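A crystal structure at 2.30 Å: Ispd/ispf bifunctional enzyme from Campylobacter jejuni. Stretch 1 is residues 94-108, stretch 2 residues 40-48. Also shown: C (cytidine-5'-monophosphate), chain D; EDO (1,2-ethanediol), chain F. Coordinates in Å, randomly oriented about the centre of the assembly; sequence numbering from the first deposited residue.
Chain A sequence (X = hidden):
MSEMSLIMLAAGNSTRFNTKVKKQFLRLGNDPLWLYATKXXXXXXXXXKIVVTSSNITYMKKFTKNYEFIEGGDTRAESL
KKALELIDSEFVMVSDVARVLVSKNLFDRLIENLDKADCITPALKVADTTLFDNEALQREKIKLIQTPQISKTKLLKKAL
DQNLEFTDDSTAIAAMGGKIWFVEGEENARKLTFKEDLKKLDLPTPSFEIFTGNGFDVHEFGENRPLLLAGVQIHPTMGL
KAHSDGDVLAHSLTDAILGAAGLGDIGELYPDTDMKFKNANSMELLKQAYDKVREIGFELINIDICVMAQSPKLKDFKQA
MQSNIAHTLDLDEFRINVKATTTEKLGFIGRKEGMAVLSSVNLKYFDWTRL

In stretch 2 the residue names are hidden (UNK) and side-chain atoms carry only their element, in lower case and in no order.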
# COMPACT_ATOMS: atom_id res chain seq x y z
N VAL A 94 2.74 -3.29 36.63
CA VAL A 94 3.58 -2.10 36.58
C VAL A 94 4.26 -2.03 35.22
O VAL A 94 4.75 -3.04 34.72
CB VAL A 94 4.64 -2.11 37.70
CG1 VAL A 94 5.47 -0.82 37.66
CG2 VAL A 94 4.00 -2.30 39.07
N SER A 95 4.30 -0.84 34.63
CA SER A 95 4.88 -0.68 33.31
C SER A 95 5.50 0.69 33.08
O SER A 95 4.98 1.70 33.54
CB SER A 95 3.82 -0.97 32.23
OG SER A 95 4.41 -1.33 31.00
N ASP A 96 6.64 0.70 32.38
CA ASP A 96 7.23 1.94 31.86
C ASP A 96 6.32 2.52 30.76
O ASP A 96 5.94 1.79 29.86
CB ASP A 96 8.60 1.64 31.24
CG ASP A 96 9.52 0.83 32.17
OD1 ASP A 96 9.45 0.96 33.41
OD2 ASP A 96 10.37 0.03 31.73
N VAL A 97 5.99 3.81 30.81
CA VAL A 97 5.22 4.41 29.69
C VAL A 97 6.01 4.38 28.40
O VAL A 97 5.43 4.36 27.32
CB VAL A 97 4.75 5.89 29.87
CG1 VAL A 97 3.50 5.98 30.68
CG2 VAL A 97 5.85 6.79 30.41
N ALA A 98 7.33 4.38 28.51
CA ALA A 98 8.19 4.40 27.33
C ALA A 98 8.19 3.08 26.56
O ALA A 98 8.72 3.01 25.46
CB ALA A 98 9.62 4.82 27.70
N ARG A 99 7.56 2.05 27.14
CA ARG A 99 7.25 0.81 26.42
C ARG A 99 5.83 0.92 25.85
O ARG A 99 4.85 0.51 26.48
CB ARG A 99 7.38 -0.40 27.35
CG ARG A 99 8.79 -0.63 27.82
CD ARG A 99 8.92 -1.79 28.79
NE ARG A 99 10.21 -1.83 29.47
CZ ARG A 99 11.34 -2.33 28.95
NH1 ARG A 99 11.35 -2.85 27.73
NH2 ARG A 99 12.46 -2.32 29.67
N VAL A 100 5.75 1.48 24.65
CA VAL A 100 4.48 2.01 24.15
C VAL A 100 3.57 0.99 23.50
O VAL A 100 2.36 1.01 23.72
CB VAL A 100 4.71 3.22 23.20
CG1 VAL A 100 3.40 3.89 22.90
CG2 VAL A 100 5.64 4.21 23.84
N LEU A 101 4.14 0.08 22.72
CA LEU A 101 3.36 -0.82 21.87
C LEU A 101 3.19 -2.25 22.41
O LEU A 101 3.08 -3.20 21.62
CB LEU A 101 3.99 -0.89 20.47
CG LEU A 101 4.05 0.38 19.61
CD1 LEU A 101 4.77 0.09 18.30
CD2 LEU A 101 2.67 0.97 19.35
N VAL A 102 3.17 -2.39 23.73
CA VAL A 102 2.97 -3.68 24.37
C VAL A 102 1.69 -4.33 23.82
O VAL A 102 0.63 -3.71 23.84
CB VAL A 102 2.86 -3.56 25.91
CG1 VAL A 102 2.46 -4.88 26.52
CG2 VAL A 102 4.19 -3.07 26.51
N SER A 103 1.82 -5.56 23.33
CA SER A 103 0.72 -6.28 22.68
C SER A 103 -0.20 -6.98 23.68
O SER A 103 0.21 -7.33 24.79
CB SER A 103 1.28 -7.32 21.70
OG SER A 103 1.60 -8.52 22.39
N LYS A 104 -1.44 -7.20 23.25
CA LYS A 104 -2.43 -7.96 24.03
C LYS A 104 -1.95 -9.39 24.28
O LYS A 104 -2.25 -10.00 25.32
CB LYS A 104 -3.77 -7.97 23.28
CG LYS A 104 -4.86 -8.83 23.90
CD LYS A 104 -5.20 -8.40 25.31
CE LYS A 104 -6.38 -9.20 25.84
NZ LYS A 104 -7.33 -8.28 26.52
N ASN A 105 -1.21 -9.89 23.30
CA ASN A 105 -0.61 -11.21 23.35
C ASN A 105 0.32 -11.38 24.55
O ASN A 105 0.17 -12.32 25.33
CB ASN A 105 0.16 -11.42 22.05
CG ASN A 105 0.50 -12.86 21.80
OD1 ASN A 105 1.52 -13.35 22.29
ND2 ASN A 105 -0.33 -13.54 21.01
N LEU A 106 1.29 -10.47 24.69
CA LEU A 106 2.22 -10.51 25.82
C LEU A 106 1.46 -10.39 27.13
O LEU A 106 1.77 -11.10 28.08
CB LEU A 106 3.29 -9.42 25.72
CG LEU A 106 4.24 -9.24 26.92
CD1 LEU A 106 5.05 -10.51 27.18
CD2 LEU A 106 5.16 -8.04 26.69
N PHE A 107 0.46 -9.52 27.16
CA PHE A 107 -0.37 -9.35 28.35
C PHE A 107 -0.98 -10.68 28.79
O PHE A 107 -0.92 -11.03 29.97
CB PHE A 107 -1.47 -8.30 28.11
CG PHE A 107 -2.44 -8.16 29.26
CD1 PHE A 107 -2.25 -7.20 30.24
CD2 PHE A 107 -3.57 -8.99 29.34
CE1 PHE A 107 -3.14 -7.07 31.30
CE2 PHE A 107 -4.46 -8.87 30.39
CZ PHE A 107 -4.25 -7.91 31.37
N ASP A 108 -1.55 -11.42 27.84
CA ASP A 108 -2.23 -12.70 28.10
C ASP A 108 -1.24 -13.72 28.64
O ASP A 108 -1.55 -14.45 29.58
CB ASP A 108 -2.89 -13.24 26.83
CG ASP A 108 -4.11 -12.42 26.40
OD1 ASP A 108 -4.78 -11.82 27.28
OD2 ASP A 108 -4.47 -12.34 25.21
N UNK A 40 -3.48 2.08 25.84
CA UNK A 40 -3.16 0.75 25.32
C UNK A 40 -3.27 -0.37 26.37
O UNK A 40 -3.99 -1.35 26.16
c UNK A 40 -1.31 -0.57 24.13
c UNK A 40 -1.75 0.78 24.70
o UNK A 40 -1.96 -1.11 23.22
n UNK A 40 -0.20 -1.11 24.66
N UNK A 41 -2.55 -0.23 27.48
CA UNK A 41 -2.55 -1.22 28.55
C UNK A 41 -3.92 -1.30 29.24
O UNK A 41 -4.39 -2.39 29.56
c UNK A 41 -1.46 -0.89 29.57
c UNK A 41 -0.37 -1.92 29.82
c UNK A 41 -0.08 -2.76 28.58
c UNK A 41 0.89 -1.24 30.28
N UNK A 42 -4.54 -0.15 29.45
CA UNK A 42 -5.85 -0.07 30.08
C UNK A 42 -6.92 -0.86 29.30
O UNK A 42 -7.83 -1.42 29.91
c UNK A 42 -6.27 1.38 30.26
o UNK A 42 -7.65 1.48 30.58
N UNK A 43 -6.78 -0.90 27.98
CA UNK A 43 -7.71 -1.62 27.11
C UNK A 43 -7.64 -3.15 27.23
O UNK A 43 -8.52 -3.85 26.72
o UNK A 43 -6.44 -1.88 25.05
c UNK A 43 -7.52 -1.19 25.65
N UNK A 44 -6.60 -3.67 27.90
CA UNK A 44 -6.39 -5.12 27.99
C UNK A 44 -7.17 -5.78 29.12
O UNK A 44 -7.38 -7.00 29.09
c UNK A 44 -4.60 -4.81 25.72
c UNK A 44 -4.04 -5.09 26.97
c UNK A 44 -2.43 -4.38 24.78
c UNK A 44 -1.85 -4.65 26.03
c UNK A 44 -3.81 -4.47 24.63
c UNK A 44 -4.89 -5.46 28.15
c UNK A 44 -2.66 -5.00 27.11
N UNK A 45 -7.61 -5.00 30.10
CA UNK A 45 -8.07 -5.56 31.36
C UNK A 45 -8.86 -4.52 32.16
O UNK A 45 -8.53 -3.34 32.12
c UNK A 45 -7.79 -8.24 35.77
c UNK A 45 -7.71 -8.92 34.56
c UNK A 45 -6.87 -6.04 32.17
c UNK A 45 -7.41 -8.20 33.40
o UNK A 45 -8.08 -8.91 36.93
c UNK A 45 -7.28 -6.18 34.67
c UNK A 45 -7.57 -6.88 35.83
c UNK A 45 -7.20 -6.82 33.43
N UNK A 46 -9.89 -4.96 32.88
CA UNK A 46 -10.65 -4.04 33.74
C UNK A 46 -9.96 -3.80 35.09
O UNK A 46 -10.43 -4.28 36.12
c UNK A 46 -11.67 -6.21 33.80
c UNK A 46 -10.45 -6.32 32.91
c UNK A 46 -12.00 -4.76 33.93
N UNK A 47 -8.85 -3.05 35.06
CA UNK A 47 -8.09 -2.75 36.28
C UNK A 47 -8.95 -2.04 37.31
O UNK A 47 -9.76 -1.18 36.96
c UNK A 47 -6.86 -1.89 35.96
c UNK A 47 -4.03 -4.13 34.77
c UNK A 47 -3.97 -3.81 33.41
c UNK A 47 -5.79 -2.26 33.71
c UNK A 47 -4.97 -3.51 35.59
c UNK A 47 -5.86 -2.57 35.07
c UNK A 47 -4.86 -2.87 32.87
N UNK A 48 -8.75 -2.41 38.57
CA UNK A 48 -9.45 -1.83 39.71
C UNK A 48 -9.14 -0.35 39.87
O UNK A 48 -10.00 0.45 40.25
c UNK A 48 -9.50 -2.58 43.46
c UNK A 48 -10.12 -2.49 42.08
n UNK A 48 -10.10 -3.31 45.73
c UNK A 48 -9.07 -2.57 41.00
c UNK A 48 -10.55 -2.51 44.56
OP3 C D . 14.49 3.46 32.10
P C D . 14.35 4.24 33.39
OP1 C D . 14.94 5.62 33.30
OP2 C D . 14.69 3.45 34.64
O5' C D . 12.77 4.57 33.49
C5' C D . 11.79 3.55 33.54
C4' C D . 10.41 4.17 33.75
O4' C D . 10.27 4.70 35.07
C3' C D . 10.12 5.31 32.79
O3' C D . 8.82 5.10 32.28
C2' C D . 10.15 6.56 33.64
O2' C D . 9.25 7.57 33.18
C1' C D . 9.77 6.04 35.01
N1 C D . 10.38 6.84 36.07
C2 C D . 9.55 7.36 37.08
O2 C D . 8.32 7.12 37.08
N3 C D . 10.12 8.10 38.05
C4 C D . 11.45 8.37 38.06
N4 C D . 11.99 9.14 39.05
C5 C D . 12.28 7.87 37.06
C6 C D . 11.71 7.10 36.06
C1 EDO F . 12.68 -1.97 33.54
O1 EDO F . 12.79 -1.03 32.49
C2 EDO F . 12.86 -3.37 33.00
O2 EDO F . 14.03 -3.40 32.22
O HOH W 1 1.49 0.26 26.49
O HOH W 2 -1.45 -3.12 21.36
O HOH W 3 -9.10 -6.33 25.00

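Position 40 carries two carbons, the second bearing one oxygen and one nitrogen, and its CA-to-CB bond points toward stretch 1. The end nitrogen lies 2.8 Å from Val102 O, with a nearly straight donor angle. That is an amide: Asn40. Its ND2 gives a hydrogen to Val102 O and another to water 1, which in turn donates to Val100 O; OD1 accepts from water 2, which also reaches Val102 O. One short amide thus reads the loop that precedes the helix of stretch 1.

Position 41 has four carbons, forked at the second, with no polar atom. One tip lies 3.9 Å from Val102 CG1, and another carbon 3.5 Å from Ser95 CB. The fork after CB makes it Leu41, whose chi angles sit between the usual wells.

Position 42 shows one carbon and one oxygen and touches nothing on stretch 1: Ser42, the first residue of a type I turn that runs to position 45.

Position 43 has the same pair of atoms, but the oxygen folds back to 2.7 Å from Asn40 O. This is Ser43, its OG donating to that carbonyl, while its own O receives a hydrogen from water 3, which also accepts from Lys104 NZ.

Position 44 holds one carbon and a six-carbon ring without a heteroatom. Lys104 CA sits over one face, 3.8 Å from the ring centroid, one ring carbon lies 3.3 Å from Val102 O, which approaches the ring edge, and the CB lies 3.7 Å from the centroid of the Phe107 ring, over its face. This is Phe44, and the carbon near Val102 O is CZ. Lys104 NZ donates to Phe44 O at 2.9 Å, so the lysine uses both its backbone end and its amine on one residue.

Position 45 has one carbon, then a six-carbon ring bearing an oxygen. The CB is 3.3 Å from Phe107 CZ, while the end of the side chain leads away: Tyr45.

At position 46 three carbons close a ring onto the backbone nitrogen: Pro46, out of reach.

Position 47 is again a carbon plus a plain six-carbon ring, one of whose carbons comes 4.0 Å from Phe107 CE1: Phe47, touching through CZ.

Position 48 has four carbons in a row ending in nitrogen, Lys48, far from stretch 1.

The contact joins a polar latch to an aromatic cluster. Asn40 and Lys104 donate to backbone carbonyls across the gap, one in each direction, while Phe44 and Phe107 bury the most area on their respective stretches. Ser103 OG accepts from Leu106 N, capping the helix that presents Lys104 and Phe107 to the turn.

Stretch 2, residues 40-48: NLSSFYPFK
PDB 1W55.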